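Local coordinates for Lin2722 protein (Listeria innocua, PDB 3DS8) that is of unknown function but has an alpha/beta-hydrolase fold and may be a hydrolase of unidentified substrate, at residues I4-I9 / W237-F242; A198-M203 / I249-K254. All blocks are in the same frame, centred on the assembly; numbering follows the deposited sequence. Where two conformers were deposited one is given.

Contact 1 of 2, residues I4-I9 / W237-F242; sequences IPIILI and WFLEKF
I6 of the strand 6-9 and L239 in the last turn of the helix 229-240 are the residues through which the two backbones come nearest, with I6 CA 8.6 Å from L239 CA. At that spacing the main chains do not meet, and the contact is made by side chains alone. Within 237-242, W237 O accepts from both K241 N and F242 N. Both I6 and L239 point across the gap and meet tip to tip: I6 CD1 lies 4.1 Å from L239 CD1, and I6 CG2 reaches the same methyl at an equal distance. L239 CD1 thus touches two branches of the isoleucine. In I6, CG1 stands anti to the carbonyl carbon (chi1 -57°) and chi2 is near anti (164°), the two torsions together carrying CD1 toward the helix. E240 arrives from another direction; its chain bends at chi2 (-57°) and brings OE2 to 3.9 Å from I6 CD1, a contact of a carboxylate oxygen with a methyl group. The same OE2 forms a salt bridge with R59 NE, and another nitrogen of that guanidinium, NH1, donates to I4 O. R59 therefore links the start of 4-9 to the end of the helix. The chemistry is that of van der Waals packing of a helix on an interior strand of the mixed sheet, as in the alpha/beta-hydrolase fold, edged by a carboxylate whose charge is probably balanced by R59.

Contact 2 of 2, residues A198-M203 / I249-K254; sequences ATRLFM and IQLDYK
R200 makes the whole contact from its side of the interface, its CA 7.7 Å from L251 CA. Before it, A198 and T199 begin a 3-10 turn in which A198 O accepts from L201 N, and T199 OG1 is hydrogen-bonded to Y210 OH. R200 follows, with CG anti to its own main-chain nitrogen (chi1 -175°); an extended chain as far as the bend at chi3 (-73°) carries the guanidinium across to 249-254. Its aliphatic part runs obliquely across the L251 side chain, CG being 4.0 Å from L251 CD2. Farther out, R200 NH2 lies 2.9 Å from D252 O, which sits at the guanidinium edge, near its plane. Y253 was modelled in two conformers; in the one given, CE1 lies over one guanidinium face, 3.4 Å from R200 NH1, with the planes 31° apart, an approach that is therefore less certain. NH2 also forms a salt bridge with E212 OE1, while NH1 donates to L146 O and F148 O. E212, L146 and F148 hold the buried guanidinium, and E212 probably offsets its charge. After L201, T199 O accepts from F202 N and M203 N. In this alpha/beta-hydrolase fold, R200, in the loop between helix 193-196 and strand 209-216, packs against the C-terminal tail just beyond edge strand 248-250, and E212 links the two, its OE1 also accepting from D252 N.

Overall arrangement
Both contacts reach the same mixed beta-sheet but lie in different parts of the fold, their centres 20 Å apart. Contact 1 is buried, joining the strand 6-9, in the interior of the sheet, to a helix packed against it; contact 2 is partly buried and lies at the margin, beside the outermost strand 248-250. The helix 229-240 and this strand follow each other in the chain, so the last part of the sequence serves both. The chemistry of the two contacts differs accordingly: methyl groups dominate at 4-9/237-242, whereas a buried arginine at 198-203/249-254 reaches a tail with exposed residues. In each, a charged side chain has its salt-bridge partner outside the two segments: R59 for E240, E212 for R200.

Contact 1 of 2, residues I4-I9 / W237-F242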
loop_
_atom_site.group_PDB
_atom_site.type_symbol
_atom_site.label_atom_id
_atom_site.label_comp_id
_atom_site.label_asym_id
_atom_site.label_seq_id
_atom_site.Cartn_x
_atom_site.Cartn_y
_atom_site.Cartn_z
ATOM N N ILE A 4 -12.365 -1.991 -11.611
ATOM C CA ILE A 4 -11.637 -1.909 -10.365
ATOM C C ILE A 4 -10.402 -1.025 -10.555
ATOM O O ILE A 4 -9.446 -1.428 -11.190
ATOM C CB ILE A 4 -11.259 -3.282 -9.782
ATOM C CG1 ILE A 4 -12.527 -4.137 -9.559
ATOM C CG2 ILE A 4 -10.548 -3.071 -8.424
ATOM C CD1 ILE A 4 -12.256 -5.481 -8.819
ATOM N N PRO A 5 -10.445 0.197 -9.998
ATOM C CA PRO A 5 -9.314 1.108 -10.111
ATOM C C PRO A 5 -8.138 0.673 -9.262
ATOM O O PRO A 5 -8.292 -0.103 -8.307
ATOM C CB PRO A 5 -9.866 2.455 -9.627
ATOM C CG PRO A 5 -10.966 2.085 -8.725
ATOM C CD PRO A 5 -11.552 0.789 -9.237
ATOM N N ILE A 6 -6.995 1.228 -9.593
ATOM C CA ILE A 6 -5.782 1.025 -8.814
ATOM C C ILE A 6 -5.302 2.393 -8.335
ATOM O O ILE A 6 -4.914 3.228 -9.148
ATOM C CB ILE A 6 -4.691 0.387 -9.661
ATOM C CG1 ILE A 6 -5.166 -0.962 -10.265
ATOM C CG2 ILE A 6 -3.365 0.335 -8.802
ATOM C CD1 ILE A 6 -4.264 -1.434 -11.413
ATOM N N ILE A 7 -5.387 2.638 -7.029
ATOM C CA ILE A 7 -4.910 3.897 -6.442
ATOM C C ILE A 7 -3.416 3.774 -6.099
ATOM O O ILE A 7 -2.986 2.826 -5.427
ATOM C CB ILE A 7 -5.739 4.337 -5.244
ATOM C CG1 ILE A 7 -5.386 5.759 -4.822
ATOM C CG2 ILE A 7 -5.552 3.503 -4.020
ATOM C CD1 ILE A 7 -6.490 6.404 -4.065
ATOM N N LEU A 8 -2.633 4.738 -6.551
ATOM C CA LEU A 8 -1.173 4.820 -6.282
ATOM C C LEU A 8 -0.928 5.965 -5.320
ATOM O O LEU A 8 -1.268 7.139 -5.587
ATOM C CB LEU A 8 -0.372 5.065 -7.556
ATOM C CG LEU A 8 -0.608 4.015 -8.651
ATOM C CD1 LEU A 8 0.227 4.406 -9.922
ATOM C CD2 LEU A 8 -0.357 2.566 -8.165
ATOM N N ILE A 9 -0.283 5.640 -4.200
ATOM C CA ILE A 9 -0.049 6.615 -3.126
ATOM C C ILE A 9 1.443 6.712 -2.795
ATOM O O ILE A 9 2.074 5.700 -2.483
ATOM C CB ILE A 9 -0.853 6.328 -1.855
ATOM C CG1 ILE A 9 -2.334 6.210 -2.189
ATOM C CG2 ILE A 9 -0.607 7.434 -0.836
ATOM C CD1 ILE A 9 -3.240 6.048 -0.993
ATOM N N TRP A 237 2.343 -8.606 -10.877
ATOM C CA TRP A 237 1.905 -9.981 -10.624
ATOM C C TRP A 237 0.754 -10.016 -9.640
ATOM O O TRP A 237 -0.226 -10.698 -9.873
ATOM C CB TRP A 237 3.065 -10.840 -10.104
ATOM C CG TRP A 237 2.616 -12.166 -9.597
ATOM C CD1 TRP A 237 2.337 -13.246 -10.325
ATOM C CD2 TRP A 237 2.405 -12.522 -8.244
ATOM N NE1 TRP A 237 1.924 -14.277 -9.518
ATOM C CE2 TRP A 237 1.964 -13.860 -8.233
ATOM C CE3 TRP A 237 2.543 -11.850 -7.033
ATOM C CZ2 TRP A 237 1.651 -14.519 -7.073
ATOM C CZ3 TRP A 237 2.234 -12.524 -5.887
ATOM C CH2 TRP A 237 1.815 -13.853 -5.926
ATOM N N PHE A 238 0.886 -9.284 -8.521
ATOM C CA PHE A 238 -0.146 -9.326 -7.499
ATOM C C PHE A 238 -1.453 -8.709 -7.994
ATOM O O PHE A 238 -2.549 -9.227 -7.750
ATOM C CB PHE A 238 0.361 -8.584 -6.282
ATOM C CG PHE A 238 -0.440 -8.807 -5.046
ATOM C CD1 PHE A 238 -0.462 -10.062 -4.441
ATOM C CD2 PHE A 238 -1.145 -7.760 -4.459
ATOM C CE1 PHE A 238 -1.136 -10.243 -3.217
ATOM C CE2 PHE A 238 -1.815 -7.930 -3.271
ATOM C CZ PHE A 238 -1.808 -9.164 -2.649
ATOM N N LEU A 239 -1.338 -7.630 -8.764
ATOM C CA LEU A 239 -2.519 -6.915 -9.256
ATOM C C LEU A 239 -3.195 -7.601 -10.413
ATOM O O LEU A 239 -4.410 -7.509 -10.537
ATOM C CB LEU A 239 -2.176 -5.462 -9.655
ATOM C CG LEU A 239 -1.708 -4.475 -8.588
ATOM C CD1 LEU A 239 -1.242 -3.145 -9.258
ATOM C CD2 LEU A 239 -2.815 -4.250 -7.531
ATOM N N GLU A 240 -2.437 -8.276 -11.271
ATOM C CA GLU A 240 -3.000 -8.740 -12.522
ATOM C C GLU A 240 -3.005 -10.246 -12.710
ATOM O O GLU A 240 -3.729 -10.713 -13.554
ATOM C CB GLU A 240 -2.281 -8.063 -13.693
ATOM C CG GLU A 240 -2.452 -6.536 -13.707
ATOM C CD GLU A 240 -3.886 -6.053 -13.730
ATOM O OE1 GLU A 240 -4.727 -6.729 -14.332
ATOM O OE2 GLU A 240 -4.134 -4.967 -13.139
ATOM N N LYS A 241 -2.193 -10.979 -11.963
ATOM C CA LYS A 241 -2.017 -12.439 -12.166
ATOM C C LYS A 241 -2.449 -13.252 -10.964
ATOM O O LYS A 241 -3.082 -14.314 -11.128
ATOM C CB LYS A 241 -0.564 -12.757 -12.517
ATOM C CG LYS A 241 -0.099 -12.123 -13.803
ATOM C CD LYS A 241 -0.922 -12.597 -14.959
ATOM C CE LYS A 241 -0.345 -12.218 -16.309
ATOM N NZ LYS A 241 -0.985 -12.986 -17.384
ATOM N N PHE A 242 -2.143 -12.758 -9.770
ATOM C CA PHE A 242 -2.481 -13.456 -8.543
ATOM C C PHE A 242 -3.994 -13.476 -8.327
ATOM O O PHE A 242 -4.644 -12.428 -8.283
ATOM C CB PHE A 242 -1.793 -12.819 -7.339
ATOM C CG PHE A 242 -2.183 -13.468 -6.024
ATOM C CD1 PHE A 242 -1.788 -14.738 -5.741
ATOM C CD2 PHE A 242 -2.972 -12.785 -5.099
ATOM C CE1 PHE A 242 -2.151 -15.366 -4.539
ATOM C CE2 PHE A 242 -3.352 -13.404 -3.892
ATOM C CZ PHE A 242 -2.926 -14.684 -3.617
#

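Contact 2 of 2, residues A198-M203 / I249-K254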
loop_
_atom_site.group_PDB
_atom_site.type_symbol
_atom_site.label_atom_id
_atom_site.label_comp_id
_atom_site.label_asym_id
_atom_site.label_seq_id
_atom_site.Cartn_x
_atom_site.Cartn_y
_atom_site.Cartn_z
ATOM N N ALA A 198 5.961 -6.174 9.321
ATOM C CA ALA A 198 5.279 -6.410 10.599
ATOM C C ALA A 198 3.777 -6.662 10.420
ATOM O O ALA A 198 3.122 -7.143 11.334
ATOM C CB ALA A 198 5.575 -5.298 11.575
ATOM N N THR A 199 3.260 -6.414 9.213
ATOM C CA THR A 199 1.976 -6.947 8.769
ATOM C C THR A 199 1.806 -8.434 9.071
ATOM O O THR A 199 0.687 -8.900 9.223
ATOM C CB THR A 199 1.776 -6.709 7.251
ATOM O OG1 THR A 199 3.039 -6.806 6.574
ATOM C CG2 THR A 199 1.167 -5.292 7.002
ATOM N N ARG A 200 2.916 -9.170 9.169
ATOM C CA ARG A 200 2.872 -10.597 9.511
ATOM C C ARG A 200 2.121 -10.880 10.803
ATOM O O ARG A 200 1.598 -11.984 11.011
ATOM C CB ARG A 200 4.339 -11.042 9.697
ATOM C CG ARG A 200 4.576 -12.403 9.937
ATOM C CD ARG A 200 6.055 -12.555 10.238
ATOM N NE ARG A 200 6.882 -12.390 9.042
ATOM C CZ ARG A 200 8.158 -12.772 8.989
ATOM N NH1 ARG A 200 8.710 -13.350 10.038
ATOM N NH2 ARG A 200 8.879 -12.604 7.890
ATOM N N LEU A 201 2.077 -9.889 11.680
ATOM C CA LEU A 201 1.485 -10.047 13.000
ATOM C C LEU A 201 -0.004 -9.703 13.093
ATOM O O LEU A 201 -0.611 -9.912 14.148
ATOM C CB LEU A 201 2.290 -9.250 14.016
ATOM C CG LEU A 201 3.800 -9.590 14.011
ATOM C CD1 LEU A 201 4.470 -8.892 15.096
ATOM C CD2 LEU A 201 4.076 -11.099 14.104
ATOM N N PHE A 202 -0.601 -9.228 12.004
ATOM C CA PHE A 202 -2.015 -8.893 12.029
ATOM C C PHE A 202 -2.784 -9.192 10.742
ATOM O O PHE A 202 -4.014 -9.348 10.795
ATOM C CB PHE A 202 -2.228 -7.428 12.517
ATOM C CG PHE A 202 -1.690 -6.357 11.608
ATOM C CD1 PHE A 202 -2.509 -5.753 10.668
ATOM C CD2 PHE A 202 -0.384 -5.888 11.728
ATOM C CE1 PHE A 202 -2.052 -4.772 9.863
ATOM C CE2 PHE A 202 0.073 -4.887 10.910
ATOM C CZ PHE A 202 -0.747 -4.324 9.975
HETATM N N MSE A 203 -2.092 -9.349 9.608
HETATM C CA MSE A 203 -2.824 -9.648 8.387
HETATM C C MSE A 203 -3.175 -11.138 8.180
HETATM O O MSE A 203 -4.310 -11.452 7.776
HETATM C CB MSE A 203 -2.116 -9.059 7.183
HETATM C CG MSE A 203 -2.119 -7.565 7.206
HETATM SE SE MSE A 203 -3.986 -6.883 7.080
HETATM C CE MSE A 203 -3.572 -5.045 6.486
ATOM N N ILE A 249 -1.037 -17.574 2.780
ATOM C CA ILE A 249 -0.090 -16.842 3.583
ATOM C C ILE A 249 1.300 -17.256 3.105
ATOM O O ILE A 249 1.610 -18.455 3.051
ATOM C CB ILE A 249 -0.213 -17.173 5.109
ATOM C CG1 ILE A 249 -1.585 -16.855 5.668
ATOM C CG2 ILE A 249 0.893 -16.440 5.967
ATOM C CD1 ILE A 249 -1.772 -17.412 7.109
ATOM N N GLN A 250 2.143 -16.293 2.756
ATOM C CA GLN A 250 3.489 -16.634 2.338
ATOM C C GLN A 250 4.454 -15.690 3.008
ATOM O O GLN A 250 4.354 -14.458 2.844
ATOM C CB GLN A 250 3.605 -16.566 0.821
ATOM C CG GLN A 250 4.850 -17.194 0.244
ATOM C CD GLN A 250 4.750 -17.299 -1.278
ATOM O OE1 GLN A 250 3.997 -16.513 -1.939
ATOM N NE2 GLN A 250 5.468 -18.266 -1.845
ATOM N N LEU A 251 5.341 -16.270 3.804
ATOM C CA LEU A 251 6.257 -15.505 4.639
ATOM C C LEU A 251 7.651 -15.717 4.085
ATOM O O LEU A 251 7.959 -16.803 3.564
ATOM C CB LEU A 251 6.201 -15.983 6.084
ATOM C CG LEU A 251 4.811 -16.049 6.731
ATOM C CD1 LEU A 251 4.877 -16.585 8.172
ATOM C CD2 LEU A 251 4.170 -14.679 6.684
ATOM N N ASP A 252 8.472 -14.666 4.186
ATOM C CA ASP A 252 9.874 -14.686 3.818
ATOM C C ASP A 252 10.708 -14.666 5.096
ATOM O O ASP A 252 10.633 -13.674 5.822
ATOM C CB ASP A 252 10.135 -13.407 3.015
ATOM C CG ASP A 252 11.027 -13.616 1.846
ATOM O OD1 ASP A 252 11.913 -14.516 1.936
ATOM O OD2 ASP A 252 10.857 -12.829 0.857
ATOM N N TYR A 253 11.538 -15.685 5.326
ATOM C CA TYR A 253 12.145 -15.904 6.650
ATOM C C TYR A 253 13.584 -15.605 7.063
ATOM O O TYR A 253 13.833 -15.619 8.276
ATOM C CB TYR A 253 11.862 -17.326 7.074
ATOM C CG TYR A 253 10.759 -17.419 8.056
ATOM C CD1 TYR A 253 9.725 -16.465 8.089
ATOM C CD2 TYR A 253 10.720 -18.466 8.951
ATOM C CE1 TYR A 253 8.708 -16.574 8.987
ATOM C CE2 TYR A 253 9.721 -18.575 9.837
ATOM C CZ TYR A 253 8.702 -17.639 9.838
ATOM O OH TYR A 253 7.723 -17.759 10.750
ATOM N N LYS A 254 14.530 -15.324 6.178
ATOM C CA LYS A 254 14.399 -15.310 4.716
ATOM C C LYS A 254 15.319 -16.472 4.294
ATOM O O LYS A 254 15.920 -17.123 5.161
ATOM C CB LYS A 254 14.996 -14.054 4.137
ATOM C CG LYS A 254 14.855 -13.866 2.614
ATOM C CD LYS A 254 15.862 -12.817 2.114
ATOM C CE LYS A 254 16.104 -12.913 0.593
ATOM N NZ LYS A 254 15.036 -12.294 -0.255
#